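Local coordinates for effector protein Lem4 (lpg1101) (PDB 6CGK) that acts as a membrane-associated protein tyrosine phosphatase of the haloacid dehalogenase superfamily, translocated by Legionella as an effector, of which this is the phosphatase domain, at residues D25-G30 against C153-V158. The protein carries 1 engineered substitution. Sequence-based numbering, arbitrary orientation.
With MG (magnesium ion), chain C; PO4 (phosphate ion), chain B.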
loop_
_atom_site.group_PDB
_atom_site.type_symbol
_atom_site.label_atom_id
_atom_site.label_comp_id
_atom_site.label_asym_id
_atom_site.label_seq_id
_atom_site.Cartn_x
_atom_site.Cartn_y
_atom_site.Cartn_z
ATOM N N ASP A 25 0.866 -2.316 -7.393
ATOM C CA ASP A 25 1.060 -2.112 -8.830
ATOM C C ASP A 25 -0.175 -1.459 -9.429
ATOM O O ASP A 25 -1.292 -1.978 -9.301
ATOM C CB ASP A 25 1.304 -3.440 -9.550
ATOM C CG ASP A 25 2.576 -4.113 -9.103
ATOM O OD1 ASP A 25 3.642 -3.494 -9.228
ATOM O OD2 ASP A 25 2.502 -5.260 -8.616
ATOM N N GLY A 26 0.025 -0.338 -10.096
ATOM C CA GLY A 26 -1.048 0.363 -10.768
ATOM C C GLY A 26 -1.776 1.346 -9.891
ATOM O O GLY A 26 -2.569 2.149 -10.403
ATOM N N THR A 27 -1.549 1.282 -8.585
ATOM C CA THR A 27 -2.149 2.182 -7.616
ATOM C C THR A 27 -1.098 3.149 -7.093
ATOM O O THR A 27 -1.174 4.352 -7.350
ATOM C CB THR A 27 -2.768 1.372 -6.472
ATOM O OG1 THR A 27 -3.744 0.482 -7.019
ATOM C CG2 THR A 27 -3.443 2.272 -5.474
ATOM N N ILE A 28 -0.091 2.627 -6.396
ATOM C CA ILE A 28 1.069 3.432 -6.030
ATOM C C ILE A 28 1.990 3.667 -7.235
ATOM O O ILE A 28 2.592 4.739 -7.340
ATOM C CB ILE A 28 1.795 2.764 -4.854
ATOM C CG1 ILE A 28 0.949 2.937 -3.576
ATOM C CG2 ILE A 28 3.196 3.352 -4.638
ATOM C CD1 ILE A 28 1.271 1.940 -2.500
ATOM N N THR A 29 2.099 2.705 -8.169
ATOM C CA THR A 29 2.866 2.907 -9.392
ATOM C C THR A 29 1.935 3.212 -10.558
ATOM O O THR A 29 0.709 3.179 -10.439
ATOM C CB THR A 29 3.710 1.679 -9.748
ATOM O OG1 THR A 29 2.843 0.635 -10.240
ATOM C CG2 THR A 29 4.467 1.158 -8.558
ATOM N N GLY A 30 2.536 3.475 -11.722
ATOM C CA GLY A 30 1.751 3.748 -12.905
ATOM C C GLY A 30 1.497 2.558 -13.806
ATOM O O GLY A 30 1.096 2.751 -14.959
ATOM N N CYS A 153 -7.580 1.847 -1.769
ATOM C CA CYS A 153 -7.302 2.218 -3.152
ATOM C C CYS A 153 -6.805 1.006 -3.927
ATOM O O CYS A 153 -5.856 0.335 -3.501
ATOM C CB CYS A 153 -6.261 3.335 -3.222
ATOM S SG CYS A 153 -6.846 4.830 -2.438
ATOM N N ASP A 154 -7.448 0.724 -5.064
ATOM C CA ASP A 154 -7.012 -0.350 -5.946
ATOM C C ASP A 154 -7.331 0.035 -7.382
ATOM O O ASP A 154 -8.368 0.644 -7.651
ATOM C CB ASP A 154 -7.693 -1.671 -5.575
ATOM C CG ASP A 154 -6.891 -2.881 -5.982
ATOM O OD1 ASP A 154 -6.350 -2.900 -7.104
ATOM O OD2 ASP A 154 -6.809 -3.827 -5.173
ATOM N N ASP A 155 -6.432 -0.313 -8.303
ATOM C CA ASP A 155 -6.701 -0.089 -9.720
ATOM C C ASP A 155 -7.490 -1.230 -10.360
ATOM O O ASP A 155 -7.994 -1.071 -11.479
ATOM C CB ASP A 155 -5.403 0.097 -10.486
ATOM C CG ASP A 155 -4.520 -1.128 -10.412
ATOM O OD1 ASP A 155 -4.247 -1.552 -9.279
ATOM O OD2 ASP A 155 -4.116 -1.666 -11.469
ATOM N N ASP A 156 -7.566 -2.382 -9.704
ATOM C CA ASP A 156 -8.351 -3.511 -10.179
ATOM C C ASP A 156 -9.662 -3.491 -9.393
ATOM O O ASP A 156 -9.663 -3.701 -8.174
ATOM C CB ASP A 156 -7.576 -4.816 -9.991
ATOM C CG ASP A 156 -8.211 -5.992 -10.718
ATOM O OD1 ASP A 156 -9.453 -6.053 -10.773
ATOM O OD2 ASP A 156 -7.465 -6.854 -11.234
ATOM N N GLU A 157 -10.770 -3.179 -10.076
ATOM C CA GLU A 157 -12.040 -3.012 -9.363
ATOM C C GLU A 157 -12.386 -4.262 -8.565
ATOM O O GLU A 157 -12.841 -4.175 -7.418
ATOM C CB GLU A 157 -13.165 -2.681 -10.343
ATOM C CG GLU A 157 -14.473 -2.300 -9.666
ATOM C CD GLU A 157 -15.615 -2.149 -10.652
ATOM O OE1 GLU A 157 -15.405 -2.429 -11.852
ATOM O OE2 GLU A 157 -16.722 -1.756 -10.230
ATOM N N VAL A 158 -12.158 -5.431 -9.158
ATOM C CA VAL A 158 -12.417 -6.703 -8.489
ATOM C C VAL A 158 -11.580 -6.822 -7.224
ATOM O O VAL A 158 -12.100 -7.104 -6.138
ATOM C CB VAL A 158 -12.138 -7.863 -9.457
ATOM C CG1 VAL A 158 -12.200 -9.189 -8.733
ATOM C CG2 VAL A 158 -13.117 -7.806 -10.585
HETATM MG MG MG C . -2.799 -3.235 -8.779
HETATM P P PO4 B . -0.706 -5.728 -7.158
HETATM O O1 PO4 B . 0.159 -4.853 -6.267
HETATM O O2 PO4 B . -1.530 -6.758 -6.393
HETATM O O3 PO4 B . 0.241 -6.453 -8.104
HETATM O O4 PO4 B . -1.596 -4.865 -8.027
HETATM O O HOH W 1 -4.422 -4.463 -8.341
HETATM O O HOH W 2 -2.734 -3.923 -10.708
#
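Asp25 O and Asp155 OD1 converge on one magnesium ion. Asp25 O lies 2.0 Å from the magnesium ion. Asp155 OD1 lies 2.3 Å from the magnesium ion. The shared cation holds Asp25 O and Asp155 OD1, which are not hydrogen-bonded, 3.0 Å apart. With CG of Asp155 between the backbone N and the carbonyl carbon (chi1 62°), the carboxylate is carried toward the ion; OD1 binds it, while OD2 accepts from a water that is itself a ligand. The second metal-bound water donates to Asp154 OD1, 2.8 Å away, making Asp154 a second-shell residue here. Asp154 OD1 also takes Asp156 N, met from above the carboxylate plane, in an Asx turn just before helix 157-169. This is the haloacid dehalogenase layout: metal-site residues gather at the C-terminal ends of two neighbouring parallel strands, 19-23 and 150-154, and Asn23, the engineered residue of this inactive form, supplies another ligand. Phosphate O4, 2.2 Å from the magnesium ion, brings the ligands to six, while phosphate O1 accepts a nearly straight bond from Asp25 N (167°). Asp25 OD2, held by Asn96, lies 2.6 Å from phosphate O3. Thr27 joins the two segments through both branches of its side chain: OG1 is hydrogen-bonded to Asn23 OD1 and accepts a weak bond from Asp155 N (3.1 Å, 124°), whereas Thr27 CG2, anti to the backbone N, rests 3.8 Å from Cys153 CB, with Trp188 touching both residues.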